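Local coordinates for D-alanyl-lipoteichoic acid synthetase (Streptococcus pneumoniae, PDB 3BMA), which probably takes part in the D-alanylation of lipoteichoic acid during cell wall biogenesis, as a membrane-associated member of the DltD family, at residues C[237-248]-C[344-354]. The protein carries 1 engineered substitution. Numbering follows the deposited sequence.
Sequences TSNNEMGMENYF and FFMKDTIHLGW
Phe248 reaches across from the first turn of helix 246-253 and lays one face of its ring on Asp348, whose CB sits almost over the ring centre, 3.5 Å from the centroid, in a CH-pi contact. Thr349 CG2 meets the far end of the same ring obliquely, 3.6 Å from Phe248 CZ. Beyond the CB that meets the ring, the carboxylate of Asp348 turns back into its own loop: OD1 accepts from the backbone N-H of both Ile350 and His351, while OD2 uses its syn lone pair for His351 ND1 at 3.1 Å. These three bonds should fix the carboxylate's rotation and orient the imidazole. The spacing Asp348-x-x-His351 matches the DxxH motif of SGNH hydrolases, and His351 touches Ser50, consistent with a Ser-His-Asp arrangement as in that clan. The backbone N-H of Glu245, the N-cap residue, donates to Lys347 O (3.2 Å from N), the one hydrogen bond between the two segments. Glu245 CG, anti to the backbone N (chi1 -158°), comes within 3.7 Å of Trp354 CH2; Lys347 CD lies over one face of that indole, and its NZ salt-bridges Asp56. Trp354 packs on helix 222-235, and Met244 and Thr349 touch Trp303 of helix 301-307.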
loop_
_atom_site.group_PDB
_atom_site.type_symbol
_atom_site.label_atom_id
_atom_site.label_comp_id
_atom_site.label_asym_id
_atom_site.label_seq_id
_atom_site.Cartn_x
_atom_site.Cartn_y
_atom_site.Cartn_z
ATOM N N THR C 237 -48.994 12.981 36.742
ATOM C CA THR C 237 -49.478 11.595 36.753
ATOM C C THR C 237 -50.995 11.568 36.979
ATOM O O THR C 237 -51.522 10.689 37.669
ATOM C CB THR C 237 -48.760 10.721 37.819
ATOM O OG1 THR C 237 -48.912 11.315 39.114
ATOM C CG2 THR C 237 -47.271 10.556 37.500
ATOM N N SER C 238 -51.682 12.534 36.370
ATOM C CA SER C 238 -53.113 12.769 36.585
ATOM C C SER C 238 -54.026 11.729 35.935
ATOM O O SER C 238 -54.902 11.174 36.601
ATOM C CB SER C 238 -53.505 14.169 36.098
ATOM O OG SER C 238 -52.728 15.173 36.727
ATOM N N ASN C 239 -53.806 11.459 34.647
ATOM C CA ASN C 239 -54.737 10.662 33.831
ATOM C C ASN C 239 -54.828 9.151 34.118
ATOM O O ASN C 239 -55.618 8.445 33.486
ATOM C CB ASN C 239 -54.496 10.919 32.332
ATOM C CG ASN C 239 -53.109 10.476 31.855
ATOM O OD1 ASN C 239 -52.301 9.936 32.615
ATOM N ND2 ASN C 239 -52.834 10.711 30.579
ATOM N N ASN C 240 -54.026 8.669 35.066
ATOM C CA ASN C 240 -53.993 7.251 35.426
ATOM C C ASN C 240 -53.728 7.020 36.914
ATOM O O ASN C 240 -53.199 7.893 37.604
ATOM C CB ASN C 240 -52.954 6.501 34.580
ATOM C CG ASN C 240 -51.518 6.881 34.930
ATOM O OD1 ASN C 240 -50.837 6.158 35.658
ATOM N ND2 ASN C 240 -51.056 8.018 34.413
ATOM N N GLU C 241 -54.093 5.836 37.399
ATOM C CA GLU C 241 -53.862 5.474 38.797
ATOM C C GLU C 241 -52.866 4.316 38.961
ATOM O O GLU C 241 -52.998 3.488 39.869
ATOM C CB GLU C 241 -55.187 5.187 39.518
ATOM C CG GLU C 241 -55.976 6.446 39.882
ATOM C CD GLU C 241 -57.009 6.212 40.973
ATOM O OE1 GLU C 241 -57.058 7.022 41.926
ATOM O OE2 GLU C 241 -57.769 5.221 40.885
ATOM N N MET C 242 -51.870 4.275 38.074
ATOM C CA MET C 242 -50.736 3.354 38.215
ATOM C C MET C 242 -49.382 4.085 38.193
ATOM O O MET C 242 -48.322 3.460 38.106
ATOM C CB MET C 242 -50.813 2.192 37.208
ATOM C CG MET C 242 -50.690 2.567 35.741
ATOM S SD MET C 242 -51.540 1.399 34.650
ATOM C CE MET C 242 -50.874 -0.175 35.172
ATOM N N GLY C 243 -49.444 5.415 38.272
ATOM C CA GLY C 243 -48.277 6.251 38.557
ATOM C C GLY C 243 -47.418 6.708 37.392
ATOM O O GLY C 243 -46.328 7.242 37.604
ATOM N N MET C 244 -47.900 6.513 36.168
ATOM C CA MET C 244 -47.133 6.867 34.971
ATOM C C MET C 244 -47.381 8.301 34.529
ATOM O O MET C 244 -48.393 8.898 34.894
ATOM C CB MET C 244 -47.464 5.921 33.824
ATOM C CG MET C 244 -47.078 4.489 34.080
ATOM S SD MET C 244 -47.701 3.453 32.763
ATOM C CE MET C 244 -47.615 1.851 33.533
ATOM N N GLU C 245 -46.454 8.833 33.733
ATOM C CA GLU C 245 -46.551 10.184 33.177
ATOM C C GLU C 245 -47.750 10.303 32.235
ATOM O O GLU C 245 -48.106 9.336 31.559
ATOM C CB GLU C 245 -45.263 10.545 32.432
ATOM C CG GLU C 245 -45.030 12.044 32.270
ATOM C CD GLU C 245 -44.469 12.423 30.907
ATOM O OE1 GLU C 245 -43.787 11.588 30.269
ATOM O OE2 GLU C 245 -44.713 13.569 30.475
ATOM N N ASN C 246 -48.361 11.489 32.208
ATOM C CA ASN C 246 -49.543 11.770 31.385
ATOM C C ASN C 246 -49.326 11.545 29.892
ATOM O O ASN C 246 -50.172 10.953 29.216
ATOM C CB ASN C 246 -50.029 13.205 31.620
ATOM C CG ASN C 246 -50.642 13.403 32.998
ATOM O OD1 ASN C 246 -51.020 12.444 33.675
ATOM N ND2 ASN C 246 -50.747 14.660 33.417
ATOM N N TYR C 247 -48.181 12.014 29.400
ATOM C CA TYR C 247 -47.824 11.940 27.987
ATOM C C TYR C 247 -47.569 10.498 27.544
ATOM O O TYR C 247 -48.000 10.096 26.463
ATOM C CB TYR C 247 -46.582 12.794 27.730
ATOM C CG TYR C 247 -46.728 13.807 26.616
ATOM C CD1 TYR C 247 -47.293 15.063 26.860
ATOM C CD2 TYR C 247 -46.282 13.523 25.326
ATOM C CE1 TYR C 247 -47.423 16.005 25.840
ATOM C CE2 TYR C 247 -46.408 14.457 24.297
ATOM C CZ TYR C 247 -46.978 15.696 24.561
ATOM O OH TYR C 247 -47.102 16.622 23.547
ATOM N N PHE C 248 -46.882 9.728 28.389
ATOM C CA PHE C 248 -46.553 8.330 28.094
ATOM C C PHE C 248 -47.769 7.403 28.138
ATOM O O PHE C 248 -47.900 6.507 27.298
ATOM C CB PHE C 248 -45.464 7.806 29.042
ATOM C CG PHE C 248 -45.058 6.380 28.771
ATOM C CD1 PHE C 248 -44.103 6.090 27.803
ATOM C CD2 PHE C 248 -45.637 5.323 29.477
ATOM C CE1 PHE C 248 -43.729 4.776 27.542
ATOM C CE2 PHE C 248 -45.267 4.005 29.222
ATOM C CZ PHE C 248 -44.313 3.732 28.254
ATOM N N PHE C 344 -43.787 7.705 42.385
ATOM C CA PHE C 344 -42.935 8.701 41.703
ATOM C C PHE C 344 -41.437 8.345 41.607
ATOM O O PHE C 344 -40.603 9.206 41.324
ATOM C CB PHE C 344 -43.166 10.125 42.247
ATOM C CG PHE C 344 -44.618 10.462 42.481
ATOM C CD1 PHE C 344 -45.053 10.874 43.736
ATOM C CD2 PHE C 344 -45.555 10.347 41.451
ATOM C CE1 PHE C 344 -46.394 11.181 43.962
ATOM C CE2 PHE C 344 -46.896 10.651 41.669
ATOM C CZ PHE C 344 -47.315 11.068 42.926
ATOM N N PHE C 345 -41.118 7.067 41.814
ATOM C CA PHE C 345 -39.777 6.532 41.585
ATOM C C PHE C 345 -39.582 6.319 40.085
ATOM O O PHE C 345 -38.461 6.335 39.573
ATOM C CB PHE C 345 -39.613 5.198 42.325
ATOM C CG PHE C 345 -38.181 4.801 42.572
ATOM C CD1 PHE C 345 -37.536 5.187 43.742
ATOM C CD2 PHE C 345 -37.482 4.027 41.646
ATOM C CE1 PHE C 345 -36.218 4.820 43.983
ATOM C CE2 PHE C 345 -36.157 3.660 41.874
ATOM C CZ PHE C 345 -35.524 4.059 43.045
ATOM N N MET C 346 -40.700 6.131 39.390
ATOM C CA MET C 346 -40.715 5.756 37.993
ATOM C C MET C 346 -41.328 6.870 37.152
ATOM O O MET C 346 -42.294 7.519 37.573
ATOM C CB MET C 346 -41.536 4.478 37.844
ATOM C CG MET C 346 -40.946 3.429 36.926
ATOM S SD MET C 346 -39.894 2.239 37.769
ATOM C CE MET C 346 -38.299 3.003 37.494
ATOM N N LYS C 347 -40.755 7.099 35.973
ATOM C CA LYS C 347 -41.298 8.065 35.016
ATOM C C LYS C 347 -42.346 7.388 34.128
ATOM O O LYS C 347 -43.387 7.974 33.821
ATOM C CB LYS C 347 -40.173 8.687 34.175
ATOM C CG LYS C 347 -40.632 9.670 33.090
ATOM C CD LYS C 347 -41.084 11.020 33.658
ATOM C CE LYS C 347 -40.027 12.103 33.469
ATOM N NZ LYS C 347 -38.824 11.886 34.310
ATOM N N ASP C 348 -42.062 6.152 33.726
ATOM C CA ASP C 348 -42.991 5.359 32.924
ATOM C C ASP C 348 -43.025 3.888 33.368
ATOM O O ASP C 348 -43.129 3.603 34.558
ATOM C CB ASP C 348 -42.706 5.518 31.418
ATOM C CG ASP C 348 -41.230 5.385 31.060
ATOM O OD1 ASP C 348 -40.607 4.357 31.408
ATOM O OD2 ASP C 348 -40.701 6.309 30.399
ATOM N N THR C 349 -42.951 2.964 32.417
ATOM C CA THR C 349 -42.986 1.537 32.723
ATOM C C THR C 349 -41.623 0.986 33.167
ATOM O O THR C 349 -41.556 0.073 33.996
ATOM C CB THR C 349 -43.550 0.702 31.528
ATOM O OG1 THR C 349 -43.370 -0.694 31.780
ATOM C CG2 THR C 349 -42.853 1.048 30.215
ATOM N N ILE C 350 -40.545 1.543 32.617
ATOM C CA ILE C 350 -39.212 0.956 32.764
ATOM C C ILE C 350 -38.108 1.954 33.127
ATOM O O ILE C 350 -37.011 1.548 33.521
ATOM C CB ILE C 350 -38.787 0.167 31.488
ATOM C CG1 ILE C 350 -39.022 1.005 30.223
ATOM C CG2 ILE C 350 -39.504 -1.192 31.422
ATOM C CD1 ILE C 350 -38.358 0.458 28.974
ATOM N N HIS C 351 -38.401 3.247 33.004
ATOM C CA HIS C 351 -37.385 4.283 33.198
ATOM C C HIS C 351 -37.482 5.000 34.531
ATOM O O HIS C 351 -38.577 5.353 34.976
ATOM C CB HIS C 351 -37.421 5.311 32.064
ATOM C CG HIS C 351 -37.152 4.726 30.713
ATOM N ND1 HIS C 351 -37.990 4.922 29.638
ATOM C CD2 HIS C 351 -36.149 3.931 30.271
ATOM C CE1 HIS C 351 -37.510 4.281 28.588
ATOM N NE2 HIS C 351 -36.393 3.671 28.947
ATOM N N LEU C 352 -36.317 5.207 35.148
ATOM C CA LEU C 352 -36.172 6.051 36.334
ATOM C C LEU C 352 -36.592 7.472 36.016
ATOM O O LEU C 352 -36.359 7.969 34.913
ATOM C CB LEU C 352 -34.716 6.064 36.814
ATOM C CG LEU C 352 -34.259 5.303 38.063
ATOM C CD1 LEU C 352 -34.625 3.834 38.018
ATOM C CD2 LEU C 352 -32.753 5.460 38.236
ATOM N N GLY C 353 -37.211 8.118 36.994
ATOM C CA GLY C 353 -37.597 9.510 36.874
ATOM C C GLY C 353 -38.007 10.067 38.216
ATOM O O GLY C 353 -38.230 9.312 39.171
ATOM N N TRP C 354 -38.098 11.393 38.269
ATOM C CA TRP C 354 -38.571 12.147 39.431
ATOM C C TRP C 354 -37.833 11.819 40.734
ATOM O O TRP C 354 -36.659 12.155 40.881
ATOM C CB TRP C 354 -40.098 12.025 39.589
ATOM C CG TRP C 354 -40.899 12.757 38.535
ATOM C CD1 TRP C 354 -40.801 14.078 38.194
ATOM C CD2 TRP C 354 -41.942 12.211 37.714
ATOM N NE1 TRP C 354 -41.706 14.385 37.205
ATOM C CE2 TRP C 354 -42.421 13.258 36.892
ATOM C CE3 TRP C 354 -42.519 10.935 37.593
ATOM C CZ2 TRP C 354 -43.443 13.071 35.958
ATOM C CZ3 TRP C 354 -43.537 10.749 36.663
ATOM C CH2 TRP C 354 -43.990 11.816 35.859
#